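Local coordinates for protein GH5 (Bacteroidetes bacterium AC2a, PDB 4YHE) that is a glycoside hydrolase family 5 cellulase, an endoglucanase that probably cleaves beta-glucosidic links in cellulose and related polysaccharides, at residues Gly297-Ala302 and Asp341-Ile346; Ala51-Arg56 and Gln359-Met364. All coordinates share one frame; numbering follows the deposited sequence.

Contact 1 (Gly297-Ala302 and Asp341-Ile346); sequences GAVRRA and DGFGVI
Val299 lays its CG1 methyl over one face of the Phe343 ring, 3.7 Å from the ring centroid and close to its normal, a CH-pi contact. A first torsion of -59° sets CG1 beside the backbone N and turns it to the ring; a branched side chain suits the place, since it offers a methyl without a long stem. The edge of the same ring meets main chain: CE1 of Phe343 lies 4.0 Å from the C of Gly297, where a fully extended backbone with positive phi, which would press a CB against the preceding carbonyl O, suits glycine. Between the two segments there is one hydrogen bond, Arg300 N to Gly342 O at 2.9 Å, nearly straight (166°) and in the carbonyl plane. Gly342 presents that oxygen from the centre of an inverse gamma turn. Further out, Arg301 folds back so that its NE donates to the Val299 O at 2.9 Å, while NH1 binds Asn255; Arg300 reaches the Ser336 carbonyl through NH2 and shares a backbone hydrogen bond with Gly339, further ties to that loop. Trp331 meets the Phe343 ring edge-to-face. The two loops follow barrel strands 291-296 and 327-332, the seventh and eighth, and Ala298 and Arg300 of the first lie against helix 304-323.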
ATOM      1  N   GLY A 297       1.527   0.665  -9.062  1.00 13.50           N
ATOM      2  CA  GLY A 297       1.152  -0.010 -10.278  1.00 13.67           C
ATOM      3  C   GLY A 297       0.856   0.916 -11.416  1.00 13.60           C
ATOM      4  O   GLY A 297       0.940   2.146 -11.286  1.00 14.60           O
ATOM      5  N   ALA A 298       0.513   0.289 -12.527  1.00 13.14           N
ATOM      6  CA  ALA A 298       0.087   0.936 -13.753  1.00 13.52           C
ATOM      7  C   ALA A 298      -0.915   0.006 -14.410  1.00 13.95           C
ATOM      8  O   ALA A 298      -0.702  -1.240 -14.483  1.00 14.03           O
ATOM      9  CB  ALA A 298       1.266   1.175 -14.693  1.00 13.30           C
ATOM     10  N   VAL A 299      -1.960   0.595 -14.973  1.00 14.12           N
ATOM     11  CA  VAL A 299      -2.984  -0.186 -15.628  1.00 14.40           C
ATOM     12  C   VAL A 299      -2.541  -0.896 -16.903  1.00 14.68           C
ATOM     13  O   VAL A 299      -1.558  -0.533 -17.558  1.00 15.12           O
ATOM     14  CB  VAL A 299      -4.262   0.622 -15.906  1.00 14.77           C
ATOM     15  CG1 VAL A 299      -4.822   1.152 -14.586  1.00 14.04           C
ATOM     16  CG2 VAL A 299      -4.043   1.727 -16.940  1.00 14.22           C
ATOM     17  N   ARG A 300      -3.293  -1.932 -17.235  1.00 14.79           N
ATOM     18  CA  ARG A 300      -3.083  -2.726 -18.424  1.00 15.88           C
ATOM     19  C   ARG A 300      -3.476  -1.929 -19.670  1.00 16.56           C
ATOM     20  O   ARG A 300      -4.337  -1.039 -19.622  1.00 16.26           O
ATOM     21  CB  ARG A 300      -3.933  -4.007 -18.342  1.00 16.38           C
ATOM     22  CG  ARG A 300      -3.645  -5.042 -19.436  1.00 17.05           C
ATOM     23  CD  ARG A 300      -4.478  -6.298 -19.278  1.00 17.20           C
ATOM     24  NE  ARG A 300      -5.894  -6.107 -19.579  1.00 19.04           N
ATOM     25  CZ  ARG A 300      -6.405  -6.125 -20.814  1.00 20.77           C
ATOM     26  NH1 ARG A 300      -5.620  -6.259 -21.882  1.00 21.43           N
ATOM     27  NH2 ARG A 300      -7.700  -5.995 -20.976  1.00 22.38           N
ATOM     28  N   ARG A 301      -2.874  -2.291 -20.794  1.00 16.35           N
ATOM     29  CA  ARG A 301      -3.184  -1.650 -22.072  1.00 17.72           C
ATOM     30  C   ARG A 301      -3.757  -2.618 -23.094  1.00 19.71           C
ATOM     31  O   ARG A 301      -3.353  -3.791 -23.139  1.00 21.10           O
ATOM     32  CB  ARG A 301      -1.910  -1.029 -22.650  1.00 17.17           C
ATOM     33  CG  ARG A 301      -1.094  -0.260 -21.641  1.00 17.07           C
ATOM     34  CD  ARG A 301      -1.784   1.002 -21.140  1.00 16.67           C
ATOM     35  NE  ARG A 301      -1.394   1.274 -19.757  1.00 16.92           N
ATOM     36  CZ  ARG A 301      -1.189   2.477 -19.218  1.00 17.16           C
ATOM     37  NH1 ARG A 301      -1.320   3.593 -19.923  1.00 17.19           N
ATOM     38  NH2 ARG A 301      -0.839   2.561 -17.947  1.00 17.28           N
ATOM     39  N   ALA A 302      -4.618  -2.117 -23.977  1.00 21.54           N
ATOM     40  CA  ALA A 302      -5.205  -2.979 -25.039  1.00 23.90           C
ATOM     41  C   ALA A 302      -4.223  -3.382 -26.160  1.00 23.74           C
ATOM     42  O   ALA A 302      -4.179  -4.538 -26.596  1.00 22.84           O
ATOM     43  CB  ALA A 302      -6.465  -2.332 -25.604  1.00 24.89           C
ATOM     44  N   ASP A 341      -8.617   1.734 -14.172  1.00 19.70           N
ATOM     45  CA  ASP A 341      -8.911   0.649 -13.201  1.00 20.61           C
ATOM     46  C   ASP A 341      -8.546  -0.771 -13.591  1.00 17.82           C
ATOM     47  O   ASP A 341      -8.864  -1.711 -12.874  1.00 16.38           O
ATOM     48  CB  ASP A 341     -10.335   0.713 -12.677  1.00 24.64           C
ATOM     49  CG  ASP A 341     -10.411   1.499 -11.407  1.00 31.77           C
ATOM     50  OD1 ASP A 341      -9.700   1.149 -10.403  1.00 34.65           O
ATOM     51  OD2 ASP A 341     -11.114   2.518 -11.448  1.00 37.84           O
ATOM     52  N   GLY A 342      -7.816  -0.898 -14.676  1.00 16.86           N
ATOM     53  CA  GLY A 342      -7.453  -2.191 -15.185  1.00 15.98           C
ATOM     54  C   GLY A 342      -6.217  -2.700 -14.529  1.00 15.69           C
ATOM     55  O   GLY A 342      -5.156  -2.692 -15.159  1.00 14.95           O
ATOM     56  N   PHE A 343      -6.332  -3.119 -13.263  1.00 15.40           N
ATOM     57  CA  PHE A 343      -5.136  -3.600 -12.491  1.00 15.12           C
ATOM     58  C   PHE A 343      -5.077  -5.137 -12.245  1.00 14.84           C
ATOM     59  O   PHE A 343      -4.118  -5.640 -11.653  1.00 14.76           O
ATOM     60  CB  PHE A 343      -5.066  -2.912 -11.118  1.00 14.36           C
ATOM     61  CG  PHE A 343      -4.727  -1.426 -11.154  1.00 13.64           C
ATOM     62  CD1 PHE A 343      -3.416  -0.987 -11.391  1.00 13.13           C
ATOM     63  CD2 PHE A 343      -5.711  -0.450 -10.909  1.00 13.61           C
ATOM     64  CE1 PHE A 343      -3.080   0.360 -11.383  1.00 12.80           C
ATOM     65  CE2 PHE A 343      -5.375   0.907 -10.923  1.00 12.83           C
ATOM     66  CZ  PHE A 343      -4.064   1.314 -11.109  1.00 12.92           C
ATOM     67  N   GLY A 344      -6.114  -5.884 -12.616  1.00 14.54           N
ATOM     68  CA  GLY A 344      -6.176  -7.285 -12.262  1.00 14.97           C
ATOM     69  C   GLY A 344      -5.141  -8.091 -13.033  1.00 14.83           C
ATOM     70  O   GLY A 344      -5.110  -8.043 -14.256  1.00 16.36           O
ATOM     71  N   VAL A 345      -4.280  -8.791 -12.327  1.00 15.48           N
ATOM     72  CA  VAL A 345      -3.344  -9.725 -13.000  1.00 16.45           C
ATOM     73  C   VAL A 345      -3.444 -11.179 -12.499  1.00 17.65           C
ATOM     74  O   VAL A 345      -3.041 -12.090 -13.238  1.00 18.51           O
ATOM     75  CB  VAL A 345      -1.867  -9.259 -12.911  1.00 15.60           C
ATOM     76  CG1 VAL A 345      -1.674  -7.910 -13.603  1.00 16.53           C
ATOM     77  CG2 VAL A 345      -1.375  -9.217 -11.478  1.00 15.68           C
ATOM     78  N   ILE A 346      -3.922 -11.371 -11.263  1.00 17.61           N
ATOM     79  CA  ILE A 346      -4.184 -12.677 -10.678  1.00 17.53           C
ATOM     80  C   ILE A 346      -5.587 -12.751 -10.122  1.00 18.06           C
ATOM     81  O   ILE A 346      -6.036 -11.831  -9.423  1.00 16.26           O
ATOM     82  CB  ILE A 346      -3.158 -13.008  -9.581  1.00 17.21           C
ATOM     83  CG1 ILE A 346      -1.810 -13.311 -10.227  1.00 16.43           C
ATOM     84  CG2 ILE A 346      -3.583 -14.195  -8.717  1.00 17.31           C
ATOM     85  CD1 ILE A 346      -0.663 -13.388  -9.256  1.00 16.80           C
TER

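Contact 2 (Ala51-Arg56 and Gln359-Met364); sequences AKAGFR and QAVRAM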
ATOM      1  N   ALA A  51       2.633 -17.057  -4.036  1.00 17.05           N
ATOM      2  CA  ALA A  51       3.957 -17.558  -3.656  1.00 19.47           C
ATOM      3  C   ALA A  51       4.647 -18.234  -4.815  1.00 19.40           C
ATOM      4  O   ALA A  51       5.822 -18.013  -5.054  1.00 20.77           O
ATOM      5  CB  ALA A  51       3.853 -18.512  -2.473  1.00 20.02           C
ATOM      6  N   LYS A  52       3.889 -19.009  -5.570  1.00 21.60           N
ATOM      7  CA  LYS A  52       4.389 -19.673  -6.780  1.00 24.52           C
ATOM      8  C   LYS A  52       4.893 -18.706  -7.840  1.00 23.75           C
ATOM      9  O   LYS A  52       5.857 -18.996  -8.559  1.00 19.96           O
ATOM     10  CB  LYS A  52       3.274 -20.528  -7.366  1.00 27.71           C
ATOM     11  CG  LYS A  52       3.639 -21.274  -8.623  1.00 34.34           C
ATOM     12  CD  LYS A  52       2.593 -22.353  -8.876  1.00 41.11           C
ATOM     13  CE  LYS A  52       2.671 -22.905 -10.290  1.00 45.85           C
ATOM     14  NZ  LYS A  52       4.020 -23.472 -10.539  1.00 52.04           N
ATOM     15  N   ALA A  53       4.256 -17.530  -7.929  1.00 20.69           N
ATOM     16  CA  ALA A  53       4.665 -16.527  -8.896  1.00 20.27           C
ATOM     17  C   ALA A  53       5.943 -15.805  -8.494  1.00 19.42           C
ATOM     18  O   ALA A  53       6.543 -15.131  -9.336  1.00 20.37           O
ATOM     19  CB  ALA A  53       3.560 -15.500  -9.094  1.00 19.87           C
ATOM     20  N   GLY A  54       6.290 -15.879  -7.212  1.00 18.52           N
ATOM     21  CA  GLY A  54       7.440 -15.182  -6.635  1.00 18.51           C
ATOM     22  C   GLY A  54       7.202 -13.955  -5.777  1.00 17.30           C
ATOM     23  O   GLY A  54       8.149 -13.282  -5.376  1.00 16.76           O
ATOM     24  N   PHE A  55       5.941 -13.635  -5.471  1.00 16.53           N
ATOM     25  CA  PHE A  55       5.666 -12.606  -4.531  1.00 16.09           C
ATOM     26  C   PHE A  55       6.135 -13.044  -3.154  1.00 17.25           C
ATOM     27  O   PHE A  55       5.909 -14.184  -2.743  1.00 18.72           O
ATOM     28  CB  PHE A  55       4.149 -12.298  -4.509  1.00 15.01           C
ATOM     29  CG  PHE A  55       3.654 -11.644  -5.758  1.00 14.59           C
ATOM     30  CD1 PHE A  55       3.999 -10.317  -6.044  1.00 14.86           C
ATOM     31  CD2 PHE A  55       2.827 -12.306  -6.629  1.00 14.60           C
ATOM     32  CE1 PHE A  55       3.519  -9.690  -7.175  1.00 14.94           C
ATOM     33  CE2 PHE A  55       2.361 -11.683  -7.779  1.00 14.76           C
ATOM     34  CZ  PHE A  55       2.703 -10.377  -8.054  1.00 14.52           C
ATOM     35  N   ARG A  56       6.798 -12.149  -2.425  1.00 17.17           N
ATOM     36  CA  ARG A  56       7.210 -12.427  -1.054  1.00 17.10           C
ATOM     37  C   ARG A  56       6.266 -11.934   0.004  1.00 17.06           C
ATOM     38  O   ARG A  56       6.386 -12.286   1.182  1.00 16.71           O
ATOM     39  CB  ARG A  56       8.593 -11.820  -0.808  1.00 19.05           C
ATOM     40  CG  ARG A  56       9.717 -12.493  -1.622  1.00 19.98           C
ATOM     41  CD  ARG A  56      11.032 -11.745  -1.405  1.00 22.33           C
ATOM     42  NE  ARG A  56      12.167 -12.253  -2.190  1.00 25.22           N
ATOM     43  CZ  ARG A  56      13.150 -13.020  -1.698  1.00 28.80           C
ATOM     44  NH1 ARG A  56      13.157 -13.402  -0.421  1.00 28.89           N
ATOM     45  NH2 ARG A  56      14.127 -13.431  -2.499  1.00 29.23           N
ATOM     46  N   GLN A 359       2.949 -11.810 -17.641  1.00 18.82           N
ATOM     47  CA  GLN A 359       4.036 -11.012 -18.212  1.00 20.37           C
ATOM     48  C   GLN A 359       4.312  -9.773 -17.348  1.00 18.05           C
ATOM     49  O   GLN A 359       5.439  -9.365 -17.195  1.00 16.24           O
ATOM     50  CB  GLN A 359       3.705 -10.647 -19.671  1.00 24.35           C
ATOM     51  CG  GLN A 359       3.861 -11.810 -20.678  1.00 31.57           C
ATOM     52  CD  GLN A 359       3.025 -13.085 -20.417  1.00 37.57           C
ATOM     53  OE1 GLN A 359       1.776 -13.054 -20.290  1.00 43.77           O
ATOM     54  NE2 GLN A 359       3.719 -14.241 -20.371  1.00 40.21           N
ATOM     55  N   ALA A 360       3.255  -9.176 -16.787  1.00 17.34           N
ATOM     56  CA  ALA A 360       3.366  -8.039 -15.885  1.00 16.04           C
ATOM     57  C   ALA A 360       4.005  -8.439 -14.560  1.00 15.58           C
ATOM     58  O   ALA A 360       4.887  -7.755 -14.067  1.00 15.32           O
ATOM     59  CB  ALA A 360       1.971  -7.458 -15.643  1.00 15.81           C
ATOM     60  N   VAL A 361       3.579  -9.582 -14.031  1.00 15.15           N
ATOM     61  CA  VAL A 361       4.011 -10.061 -12.747  1.00 15.69           C
ATOM     62  C   VAL A 361       5.513 -10.430 -12.842  1.00 15.79           C
ATOM     63  O   VAL A 361       6.291 -10.071 -11.980  1.00 14.59           O
ATOM     64  CB  VAL A 361       3.111 -11.253 -12.309  1.00 16.10           C
ATOM     65  CG1 VAL A 361       3.730 -12.103 -11.249  1.00 16.75           C
ATOM     66  CG2 VAL A 361       1.772 -10.725 -11.808  1.00 16.19           C
ATOM     67  N   ARG A 362       5.881 -11.077 -13.938  1.00 17.34           N
ATOM     68  CA  ARG A 362       7.281 -11.425 -14.197  1.00 17.85           C
ATOM     69  C   ARG A 362       8.162 -10.172 -14.344  1.00 18.32           C
ATOM     70  O   ARG A 362       9.257 -10.132 -13.773  1.00 18.61           O
ATOM     71  CB  ARG A 362       7.368 -12.312 -15.433  1.00 18.81           C
ATOM     72  CG  ARG A 362       6.755 -13.702 -15.281  1.00 19.03           C
ATOM     73  CD  ARG A 362       7.784 -14.767 -14.847  1.00 19.88           C
ATOM     74  NE  ARG A 362       8.416 -14.440 -13.584  1.00 19.75           N
ATOM     75  CZ  ARG A 362       7.886 -14.597 -12.374  1.00 18.55           C
ATOM     76  NH1 ARG A 362       6.687 -15.125 -12.206  1.00 19.79           N
ATOM     77  NH2 ARG A 362       8.553 -14.210 -11.305  1.00 19.91           N
ATOM     78  N   ALA A 363       7.689  -9.154 -15.079  1.00 18.32           N
ATOM     79  CA  ALA A 363       8.436  -7.912 -15.222  1.00 16.52           C
ATOM     80  C   ALA A 363       8.811  -7.321 -13.867  1.00 17.70           C
ATOM     81  O   ALA A 363       9.988  -6.997 -13.602  1.00 16.15           O
ATOM     82  CB  ALA A 363       7.691  -6.922 -16.076  1.00 16.98           C
ATOM     83  N   MET A 364       7.828  -7.208 -12.963  1.00 16.59           N
ATOM     84  CA  MET A 364       8.067  -6.566 -11.702  1.00 16.24           C
ATOM     85  C   MET A 364       8.939  -7.423 -10.762  1.00 17.33           C
ATOM     86  O   MET A 364       9.965  -6.944 -10.244  1.00 17.04           O
ATOM     87  CB  MET A 364       6.716  -6.119 -11.072  1.00 18.07           C
ATOM     88  CG  MET A 364       5.686  -7.195 -10.850  1.00 20.36           C
ATOM     89  SD  MET A 364       4.113  -6.479 -10.208  1.00 22.76           S
ATOM     90  CE  MET A 364       3.526  -5.553 -11.562  1.00 22.93           C
TER
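The CG1 methyl of Val361 is the bump of this interface, received between the Ala53 methyl and the far end of the Phe55 ring. It stands 4.0 Å from Ala53 CB and 3.8 Å from Phe55 CE2, and the valine and phenylalanine cross at about a right angle. With CG1 anti to the backbone N (chi1 161°) and CG2 beside that N, both branches of Val361 reach the ring, CG2 coming 3.9 Å from Phe55 CZ. Alanine suits position 53 because its single methyl keeps the helices close. In this (beta/alpha)8 barrel, helix 44-53 and helix 357-369, which follow the first and eighth strands, are neighbours around the closing seam. The first of them ends in a Schellman motif, whose positive phi is easily adopted by Gly54. Beside the apolar fit, Arg362, bent at chi2 and chi3, brings its guanidinium end-on to the helix terminus: NH1 at 2.9 Å and NH2 at 3.0 Å both donate to Ala53 O, which lies in the guanidinium plane. Asp366 pairs with NH2 as well, and its charge probably helps to hold the group there. Met364 SD approaches the Phe55 edge loosely, while the methionine also packs on Phe314 and Cys318.

Overall arrangement
Both contacts are largely buried and belong to the closing side of the barrel, with centres about 14 Å apart. Contact 1 joins two loops that follow the seventh and eighth strands, so main-chain polar groups and glycines do much of its work around one aromatic ring. Contact 2 joins the end of one outer helix to the flank of another; aliphatic and aromatic side chains fill it, and an arginine serves a helix-end carbonyl at its partly exposed margin. The two meet directly: Val345 CG2 packs 3.5 Å from Val361 CG2, and Ile346 CD1 touches Phe55. Segment 341-346 thus runs from the loop contact to the helix contact, and helix 304-323 borders both.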